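Local coordinates for ribose 5-phosphate isomerase, putative (Trypanosoma brucei brucei, PDB 6FXS), which probably catalyses the interconversion of ribose 5-phosphate and ribulose 5-phosphate, at residues Arg42-Ala47 and Phe51-Ile56; Asp68-Val73 and Ile93-Ala98; Asn72-Val77 and Pro103-Ala108; Val117-Arg120 and Asp124-Val127. All coordinates share one frame; numbering follows the deposited sequence.

Contact 1: residues Arg42-Ala47 and Phe51-Ile56; sequences RYVREA and FEPVYI
Val44, Ala47, Phe51 and Pro53 form the apolar part of this contact, where the C-terminal part of helix 37-46 lies against strand 51-55. Val44 carries CG1 anti to its amide nitrogen (chi1 172°), and this branch meets the CB of Phe51 at 3.7 Å, the two side chains crossing at roughly a right angle. The same methyl lies more loosely against Pro53, to whose CB the Val44 CG1 distance is 4.2 Å. The Phe51 ring lies beside Ala47: its CD2 is 3.8 Å from Ala47 CB, while Ala47 O comes to the rim of the ring, close to its plane, 3.7 Å from Phe51 CE2. That carbonyl oxygen also accepts a hydrogen bond from Gln149, and Leu148 of helix 137-149 packs on both Ala47 and Phe51.

The charged part lies on the exposed flank. Arg45 starts away from the strand, but a bend at chi3 (133°) brings its guanidinium to Pro53, whose CD covers one face, 3.9 Å from Arg45 NE. At the edge of the guanidinium, near its plane, sits Glu52; the salt bridge joins Arg45 NH2 to Glu52 OE1 at 3.2 Å. The two side chains run alongside each other in the same direction, with their planes 67° apart, so the pairing is not a flat, two-pronged one.

Helix and strand run nearly antiparallel, their short axes approaching to 7.6 Å. This is the helix-to-strand return of a beta-alpha-beta unit formed by strand 23-29, helix 37-46 and strand 51-55, the basic element of a Rossmann-like parallel sheet.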
# COMPACT_ATOMS: atom_id res chain seq x y z
N ARG B 42 -10.06 -6.23 -20.04
CA ARG B 42 -10.88 -7.29 -19.45
C ARG B 42 -11.46 -6.92 -18.08
O ARG B 42 -12.64 -7.21 -17.78
CB ARG B 42 -10.07 -8.57 -19.31
CG ARG B 42 -10.81 -9.78 -18.83
CD ARG B 42 -9.87 -10.94 -18.44
NE ARG B 42 -8.65 -10.87 -19.24
CZ ARG B 42 -7.39 -10.90 -18.78
NH1 ARG B 42 -7.12 -11.05 -17.48
NH2 ARG B 42 -6.38 -10.79 -19.67
N TYR B 43 -10.66 -6.22 -17.26
CA TYR B 43 -11.22 -5.76 -15.98
C TYR B 43 -12.35 -4.76 -16.20
O TYR B 43 -13.34 -4.81 -15.48
CB TYR B 43 -10.13 -5.16 -15.09
CG TYR B 43 -8.94 -6.05 -14.80
CD1 TYR B 43 -9.02 -7.44 -14.80
CD2 TYR B 43 -7.74 -5.49 -14.52
CE1 TYR B 43 -7.89 -8.24 -14.59
CE2 TYR B 43 -6.61 -6.25 -14.26
CZ TYR B 43 -6.68 -7.61 -14.27
OH TYR B 43 -5.48 -8.24 -13.98
N VAL B 44 -12.24 -3.89 -17.19
CA VAL B 44 -13.32 -2.98 -17.49
C VAL B 44 -14.64 -3.70 -17.86
O VAL B 44 -15.68 -3.30 -17.41
CB VAL B 44 -12.95 -2.01 -18.65
CG1 VAL B 44 -14.19 -1.20 -19.05
CG2 VAL B 44 -11.79 -1.07 -18.26
N ARG B 45 -14.56 -4.77 -18.67
CA ARG B 45 -15.75 -5.52 -19.11
C ARG B 45 -16.30 -6.29 -17.90
O ARG B 45 -17.50 -6.39 -17.72
CB ARG B 45 -15.41 -6.52 -20.27
CG ARG B 45 -14.87 -5.85 -21.51
CD ARG B 45 -14.92 -6.76 -22.74
NE ARG B 45 -15.49 -5.94 -23.80
CZ ARG B 45 -16.80 -5.69 -23.94
NH1 ARG B 45 -17.72 -6.24 -23.14
NH2 ARG B 45 -17.20 -4.88 -24.94
N GLU B 46 -15.42 -6.77 -17.03
CA GLU B 46 -15.94 -7.36 -15.78
C GLU B 46 -16.65 -6.42 -14.83
O GLU B 46 -17.45 -6.87 -14.02
CB GLU B 46 -14.83 -8.01 -15.03
CG GLU B 46 -14.26 -9.22 -15.68
CD GLU B 46 -13.31 -9.86 -14.67
OE1 GLU B 46 -13.80 -10.61 -13.76
OE2 GLU B 46 -12.11 -9.54 -14.72
N ALA B 47 -16.40 -5.11 -14.92
CA ALA B 47 -17.05 -4.18 -14.04
C ALA B 47 -18.55 -4.11 -14.33
O ALA B 47 -19.30 -3.69 -13.48
CB ALA B 47 -16.46 -2.78 -14.16
N PHE B 51 -20.17 -1.07 -19.64
CA PHE B 51 -18.85 -0.48 -19.92
C PHE B 51 -18.26 -0.92 -21.22
O PHE B 51 -18.06 -2.10 -21.46
CB PHE B 51 -17.85 -0.70 -18.74
CG PHE B 51 -18.37 -0.15 -17.47
CD1 PHE B 51 -18.48 1.20 -17.32
CD2 PHE B 51 -18.83 -0.96 -16.47
CE1 PHE B 51 -19.07 1.76 -16.19
CE2 PHE B 51 -19.38 -0.44 -15.29
CZ PHE B 51 -19.53 0.93 -15.17
N GLU B 52 -17.91 0.04 -22.05
CA GLU B 52 -17.27 -0.26 -23.33
C GLU B 52 -15.85 0.29 -23.33
O GLU B 52 -15.64 1.51 -23.43
CB GLU B 52 -18.07 0.33 -24.51
CG GLU B 52 -17.55 -0.07 -25.93
CD GLU B 52 -17.61 -1.58 -26.28
OE1 GLU B 52 -18.63 -2.23 -25.93
OE2 GLU B 52 -16.65 -2.15 -26.95
N PRO B 53 -14.85 -0.60 -23.24
CA PRO B 53 -13.48 -0.12 -23.29
C PRO B 53 -13.07 0.37 -24.64
O PRO B 53 -13.32 -0.32 -25.63
CB PRO B 53 -12.67 -1.37 -22.92
CG PRO B 53 -13.52 -2.54 -23.29
CD PRO B 53 -14.93 -2.08 -23.19
N VAL B 54 -12.39 1.51 -24.70
CA VAL B 54 -11.79 1.99 -25.90
C VAL B 54 -10.30 2.19 -25.65
O VAL B 54 -9.86 3.28 -25.14
CB VAL B 54 -12.45 3.34 -26.33
CG1 VAL B 54 -11.96 3.78 -27.66
CG2 VAL B 54 -13.99 3.30 -26.26
N TYR B 55 -9.49 1.18 -25.96
CA TYR B 55 -8.02 1.28 -25.78
C TYR B 55 -7.38 2.10 -26.90
O TYR B 55 -7.47 1.69 -28.04
CB TYR B 55 -7.38 -0.11 -25.75
CG TYR B 55 -5.87 -0.06 -25.50
CD1 TYR B 55 -5.37 0.47 -24.30
CD2 TYR B 55 -4.94 -0.61 -26.42
CE1 TYR B 55 -4.01 0.54 -24.04
CE2 TYR B 55 -3.59 -0.55 -26.19
CZ TYR B 55 -3.12 0.01 -24.96
OH TYR B 55 -1.78 0.13 -24.67
N ILE B 56 -6.73 3.22 -26.58
CA ILE B 56 -6.26 4.14 -27.57
C ILE B 56 -4.76 4.04 -27.79
O ILE B 56 -4.22 4.87 -28.50
CB ILE B 56 -6.66 5.64 -27.35
CG1 ILE B 56 -6.20 6.19 -26.00
CG2 ILE B 56 -8.16 5.89 -27.53
CD1 ILE B 56 -4.74 6.31 -25.77

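Contact 2: residues Asp68-Val73 and Ile93-Ala98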
# COMPACT_ATOMS: atom_id res chain seq x y z
N ASP B 68 1.52 11.89 -24.01
CA ASP B 68 0.79 11.87 -25.30
C ASP B 68 -0.43 11.05 -25.09
O ASP B 68 -1.46 11.47 -25.54
CB ASP B 68 1.67 11.28 -26.44
CG ASP B 68 2.82 12.19 -26.82
OD1 ASP B 68 2.65 13.42 -26.85
OD2 ASP B 68 3.91 11.69 -27.08
N TYR B 69 -0.33 9.91 -24.36
CA TYR B 69 -1.45 9.08 -24.14
C TYR B 69 -2.37 9.59 -23.02
O TYR B 69 -3.61 9.55 -23.16
CB TYR B 69 -1.02 7.64 -23.95
CG TYR B 69 -0.38 7.11 -25.22
CD1 TYR B 69 0.97 7.28 -25.44
CD2 TYR B 69 -1.13 6.46 -26.22
CE1 TYR B 69 1.60 6.86 -26.61
CE2 TYR B 69 -0.50 6.00 -27.42
CZ TYR B 69 0.86 6.23 -27.60
OH TYR B 69 1.55 5.80 -28.69
N ALA B 70 -1.77 10.18 -21.97
CA ALA B 70 -2.54 10.88 -20.91
C ALA B 70 -3.46 11.96 -21.43
O ALA B 70 -4.62 12.02 -21.11
CB ALA B 70 -1.59 11.52 -19.92
N LEU B 71 -2.87 12.84 -22.22
CA LEU B 71 -3.58 13.99 -22.71
C LEU B 71 -4.65 13.60 -23.73
O LEU B 71 -5.70 14.23 -23.81
CB LEU B 71 -2.60 14.93 -23.35
CG LEU B 71 -1.67 15.61 -22.34
CD1 LEU B 71 -0.46 16.18 -23.04
CD2 LEU B 71 -2.46 16.68 -21.54
N ASN B 72 -4.37 12.56 -24.47
CA ASN B 72 -5.31 11.98 -25.42
C ASN B 72 -6.60 11.43 -24.73
O ASN B 72 -7.72 11.80 -25.11
CB ASN B 72 -4.59 10.85 -26.09
CG ASN B 72 -5.20 10.47 -27.39
OD1 ASN B 72 -4.60 10.76 -28.41
ND2 ASN B 72 -6.36 9.81 -27.38
N VAL B 73 -6.42 10.56 -23.73
CA VAL B 73 -7.54 10.07 -22.89
C VAL B 73 -8.22 11.22 -22.20
O VAL B 73 -9.45 11.33 -22.20
CB VAL B 73 -7.09 9.00 -21.88
CG1 VAL B 73 -8.19 8.68 -20.88
CG2 VAL B 73 -6.72 7.72 -22.61
N ILE B 93 1.84 8.19 -11.52
CA ILE B 93 2.08 9.59 -11.17
C ILE B 93 2.16 10.49 -12.40
O ILE B 93 1.55 11.54 -12.44
CB ILE B 93 3.36 9.73 -10.28
CG1 ILE B 93 3.08 9.06 -8.92
CG2 ILE B 93 3.75 11.15 -10.10
CD1 ILE B 93 4.36 8.78 -8.15
N GLY B 94 2.99 10.14 -13.37
CA GLY B 94 3.11 10.97 -14.59
C GLY B 94 1.78 11.09 -15.29
O GLY B 94 1.43 12.19 -15.65
N MET B 95 1.04 10.00 -15.38
CA MET B 95 -0.32 10.00 -15.96
C MET B 95 -1.22 11.00 -15.19
O MET B 95 -1.94 11.80 -15.80
CB MET B 95 -0.95 8.60 -15.90
CG MET B 95 -0.36 7.56 -16.90
SD MET B 95 -0.40 8.21 -18.61
CE MET B 95 -0.29 6.63 -19.41
N SER B 96 -1.19 10.95 -13.84
CA SER B 96 -2.06 11.83 -13.09
C SER B 96 -1.65 13.26 -13.23
O SER B 96 -2.50 14.13 -13.39
CB SER B 96 -2.19 11.40 -11.65
OG SER B 96 -1.19 11.91 -10.89
N ILE B 97 -0.37 13.55 -13.26
CA ILE B 97 0.06 14.96 -13.45
C ILE B 97 -0.40 15.49 -14.84
O ILE B 97 -0.97 16.58 -14.97
CB ILE B 97 1.60 15.07 -13.32
CG1 ILE B 97 2.01 14.83 -11.89
CG2 ILE B 97 2.10 16.44 -13.77
CD1 ILE B 97 3.47 14.49 -11.74
N ALA B 98 -0.15 14.67 -15.86
CA ALA B 98 -0.45 15.11 -17.27
C ALA B 98 -1.94 15.22 -17.48
O ALA B 98 -2.42 16.22 -17.91
CB ALA B 98 0.19 14.16 -18.26
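Ala98, whose N donates to Gly94 O at 2.9 Å, points its CB at Ala70 of the neighbouring helix. The two methyl groups meet directly, Ala70 CB to Ala98 CB being 3.6 Å. Such small side chains let the backbones come close: the CA atoms of Ala70 and Met95 are 5.5 Å apart, and the axes of the two short segments approach to 8.7 Å at an angle of 47°.

Met95 flanks the alanine pair. Its chain is bent at chi2 (-53°), which carries the sulfur across to the other helix, where Met95 SD lies 3.8 Å from Ala70 CB. Helices 66-78 and 93-100 precede and follow strand 84-89 of the parallel sheet, and here they pack side by side on one layer of the Rossmann-like alpha/beta/alpha sandwich. Ala70 and Met95 also rest on Leu87 of that central strand, and Met95 reaches Cys89 and Cys129 as well.

Leu71 closes the other flank. From a CB that does not aim at the partner helix, its CD2 branch turns inward and stops 3.7 Å from Ala98 O, a methyl lying against a backbone carbonyl. Leu71 and Ala98 each also touch an apolar side chain of another chain of the assembly. Away from the helix pair, the carboxylate of Asp68 forms an intersubunit salt bridge with a basic side chain of another chain.

Contact 3: residues Asn72-Val77 and Pro103-Ala108; sequences NVARMV and PGIRAA
This is a buried apolar contact between the C-terminal half of helix 66-78 and the loop that leads from helix 93-100 into strand 107-109, an outer strand of the sheet within this chain. One side chain of the loop carries it: Ile105 points at the helix and meets Ala74 and Val77, which lie one turn apart. Its CG1 lies beside the backbone N, anti to the carbonyl carbon (chi1 -66°), a rotation that turns the longer branch onto the helix. Ile105 CG1 lies 3.8 Å from Ala74 CB, and the terminal methyl goes further, with Ile105 CD1 3.3 Å from Ala74 O, a close methyl-to-carbonyl approach.

The same methyl also meets a valine branch, Val77 CG1 to Ile105 CD1 being 3.9 Å, where the two side chains cross at about a right angle. Ile105 also packs on Val127 of the adjoining strand 127-131, while Ala74 touches Ala99 of helix 93-100. Though its side chain is buried, the backbone O of Ile105 accepts a hydrogen bond from a basic side chain of another chain.

An isoleucine of the loop entering the outer strand thus packs against the helical layer in the Rossmann-like alpha/beta fold of the RpiB family.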
# COMPACT_ATOMS: atom_id res chain seq x y z
N ASN B 72 -4.37 12.56 -24.47
CA ASN B 72 -5.31 11.98 -25.42
C ASN B 72 -6.60 11.43 -24.73
O ASN B 72 -7.72 11.80 -25.11
CB ASN B 72 -4.59 10.85 -26.09
CG ASN B 72 -5.20 10.47 -27.39
OD1 ASN B 72 -4.60 10.76 -28.41
ND2 ASN B 72 -6.36 9.81 -27.38
N VAL B 73 -6.42 10.56 -23.73
CA VAL B 73 -7.54 10.07 -22.89
C VAL B 73 -8.22 11.22 -22.20
O VAL B 73 -9.45 11.33 -22.20
CB VAL B 73 -7.09 9.00 -21.88
CG1 VAL B 73 -8.19 8.68 -20.88
CG2 VAL B 73 -6.72 7.72 -22.61
N ALA B 74 -7.42 12.12 -21.63
CA ALA B 74 -8.01 13.21 -20.83
C ALA B 74 -8.87 14.10 -21.71
O ALA B 74 -9.96 14.49 -21.34
CB ALA B 74 -6.93 14.03 -20.14
N ARG B 75 -8.33 14.45 -22.87
CA ARG B 75 -9.08 15.33 -23.80
C ARG B 75 -10.38 14.69 -24.25
O ARG B 75 -11.40 15.38 -24.33
CB ARG B 75 -8.21 15.75 -25.00
CG ARG B 75 -7.26 16.80 -24.53
CD ARG B 75 -6.22 17.15 -25.54
NE ARG B 75 -5.35 18.20 -24.96
CZ ARG B 75 -4.05 18.30 -25.21
NH1 ARG B 75 -3.44 17.43 -26.01
NH2 ARG B 75 -3.34 19.29 -24.66
N MET B 76 -10.35 13.39 -24.45
CA MET B 76 -11.55 12.63 -24.83
C MET B 76 -12.65 12.71 -23.78
O MET B 76 -13.85 12.90 -24.08
CB MET B 76 -11.23 11.16 -25.06
CG MET B 76 -10.48 10.85 -26.34
SD MET B 76 -10.05 9.08 -26.54
CE MET B 76 -11.69 8.40 -26.80
N VAL B 77 -12.24 12.51 -22.54
CA VAL B 77 -13.17 12.55 -21.44
C VAL B 77 -13.68 13.98 -21.29
O VAL B 77 -14.85 14.16 -21.16
CB VAL B 77 -12.53 12.00 -20.14
CG1 VAL B 77 -13.44 12.21 -18.94
CG2 VAL B 77 -12.19 10.53 -20.30
N PRO B 103 -8.50 20.93 -18.67
CA PRO B 103 -9.62 21.45 -17.94
C PRO B 103 -10.79 20.51 -17.99
O PRO B 103 -11.02 19.88 -19.05
CB PRO B 103 -9.94 22.79 -18.64
CG PRO B 103 -8.70 23.13 -19.39
CD PRO B 103 -8.02 21.87 -19.71
N GLY B 104 -11.47 20.35 -16.86
CA GLY B 104 -12.65 19.43 -16.74
C GLY B 104 -12.16 18.08 -16.20
O GLY B 104 -12.97 17.21 -15.94
N ILE B 105 -10.85 17.82 -16.15
CA ILE B 105 -10.40 16.51 -15.71
C ILE B 105 -10.06 16.50 -14.17
O ILE B 105 -9.48 17.43 -13.66
CB ILE B 105 -9.20 16.01 -16.51
CG1 ILE B 105 -9.60 15.77 -17.98
CG2 ILE B 105 -8.57 14.74 -15.92
CD1 ILE B 105 -10.86 14.98 -18.20
N ARG B 106 -10.40 15.42 -13.55
CA ARG B 106 -10.17 15.08 -12.15
C ARG B 106 -9.63 13.68 -12.17
O ARG B 106 -10.35 12.72 -12.09
CB ARG B 106 -11.47 15.18 -11.36
CG ARG B 106 -11.99 16.63 -11.26
CD ARG B 106 -13.29 16.72 -10.46
NE ARG B 106 -14.33 15.85 -11.01
CZ ARG B 106 -15.13 16.13 -12.04
NH1 ARG B 106 -15.05 17.27 -12.73
NH2 ARG B 106 -15.97 15.21 -12.44
N ALA B 107 -8.30 13.58 -12.27
CA ALA B 107 -7.62 12.33 -12.42
C ALA B 107 -7.03 11.92 -11.07
O ALA B 107 -6.20 12.66 -10.48
CB ALA B 107 -6.51 12.45 -13.51
N ALA B 108 -7.43 10.72 -10.65
CA ALA B 108 -7.08 10.16 -9.38
C ALA B 108 -6.10 8.98 -9.51
O ALA B 108 -6.42 7.95 -10.06
CB ALA B 108 -8.31 9.68 -8.66

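Contact 4: residues Val117-Arg120 and Asp124-Val127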
# COMPACT_ATOMS: atom_id res chain seq x y z
N VAL B 117 -12.69 4.09 -4.05
CA VAL B 117 -13.98 4.56 -3.52
C VAL B 117 -13.98 6.08 -3.36
O VAL B 117 -14.89 6.77 -3.85
CB VAL B 117 -14.36 3.85 -2.21
CG1 VAL B 117 -15.61 4.42 -1.59
CG2 VAL B 117 -14.65 2.37 -2.43
N MET B 118 -12.99 6.58 -2.63
CA MET B 118 -13.02 7.99 -2.26
C MET B 118 -12.78 8.92 -3.48
O MET B 118 -13.31 10.02 -3.51
CB MET B 118 -12.03 8.30 -1.16
CG MET B 118 -12.32 7.53 0.19
SD MET B 118 -14.08 7.51 0.69
CE MET B 118 -14.09 9.20 1.21
N ALA B 119 -11.98 8.46 -4.45
CA ALA B 119 -11.75 9.26 -5.67
C ALA B 119 -13.10 9.55 -6.33
O ALA B 119 -13.33 10.62 -6.89
CB ALA B 119 -10.90 8.50 -6.66
N ARG B 120 -13.95 8.55 -6.31
CA ARG B 120 -15.31 8.70 -6.88
C ARG B 120 -16.29 9.46 -5.98
O ARG B 120 -16.98 10.42 -6.39
CB ARG B 120 -15.85 7.31 -7.20
CG ARG B 120 -15.11 6.62 -8.38
CD ARG B 120 -15.27 7.22 -9.74
NE ARG B 120 -16.67 7.34 -10.05
CZ ARG B 120 -17.35 8.41 -10.29
NH1 ARG B 120 -16.79 9.61 -10.52
NH2 ARG B 120 -18.69 8.26 -10.34
N ASP B 124 -15.38 12.91 -7.41
CA ASP B 124 -16.07 12.56 -8.68
C ASP B 124 -15.05 12.39 -9.80
O ASP B 124 -15.15 12.99 -10.86
CB ASP B 124 -17.03 13.66 -9.05
CG ASP B 124 -18.06 13.24 -10.14
OD1 ASP B 124 -18.30 12.06 -10.42
OD2 ASP B 124 -18.66 14.16 -10.65
N ALA B 125 -14.01 11.66 -9.51
CA ALA B 125 -12.90 11.52 -10.41
C ALA B 125 -13.44 10.86 -11.74
O ALA B 125 -14.22 9.89 -11.70
CB ALA B 125 -11.79 10.69 -9.80
N ASN B 126 -12.98 11.41 -12.85
CA ASN B 126 -13.33 10.92 -14.20
C ASN B 126 -12.18 10.18 -14.95
O ASN B 126 -12.41 9.65 -16.03
CB ASN B 126 -14.02 12.05 -15.04
CG ASN B 126 -13.25 13.32 -15.12
OD1 ASN B 126 -12.02 13.38 -14.83
ND2 ASN B 126 -13.93 14.38 -15.55
N VAL B 127 -10.96 10.16 -14.40
CA VAL B 127 -9.84 9.40 -14.88
C VAL B 127 -9.15 8.74 -13.64
O VAL B 127 -8.95 9.41 -12.62
CB VAL B 127 -8.82 10.29 -15.62
CG1 VAL B 127 -7.61 9.50 -16.09
CG2 VAL B 127 -9.49 11.01 -16.79
O HOH W 1 -20.09 10.70 -11.36
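The guanidinium of Arg120 is met at its edge by both Asp124 and Ala125, Asp124 OD1 lying in its plane and Ala125 O tilted from it. NH1 serves both acceptors: Asp124 OD1 at 2.9 Å, through a fairly straight salt-bridge hydrogen bond (160°), and Ala125 O at 2.8 Å. The aspartate oxygen is approached on its anti side, and the guanidinium and carboxylate planes stand 44° apart. The carbonyl of Ala125, by contrast, receives its donor from above its plane, 40° out of it. A water also lies at the edge, in plane, 3.0 Å from Arg120 NH2.

Bends at chi2 and chi3 carry the arginine head forward to the following loop. NE is engaged by Thr150 O, and Phe147 of helix 137-149 packs on the side chain.

The backbone also joins helix 113-121 to the loop. Ala125 N donates to Ala119 O at 2.9 Å, and a weak bond runs from Asp124 N to Arg120 O at 3.1 Å. Asp124 is where the chain leaves helical conformation, with positive phi. The methyls of Ala119 and Ala125 meet at 3.9 Å between their CB atoms.

Arg120 NH1 thus bridges a carboxylate and a backbone carbonyl oxygen, and the positive charge would be expected to stabilise both; the two bonds link the helix to the loop that leads into strand 127-131.

Contacts 2 and 3 share Asn72 and Val73 and use successive turns of helix 66-78, their centres about 8 Å apart. Contact 1 meets this helix through Ile56, whose CD1 lies 3.6 Å from Tyr69 CD2 and whose CG2 lies 3.8 Å from Met76 SD. Contacts 3 and 4 are bound more directly: Ala108 N is 2.8 Å from Val127 O, a probable hydrogen bond between neighbouring strands, and Arg106 N is 2.9 Å from Asn126 OD1. Contacts 2 and 4 lie on opposite sides of the chain's centre, about 16 Å apart between centres. Contacts 2, 3 and 4 also reach other chains of the four-chain assembly, whereas contact 1 does not.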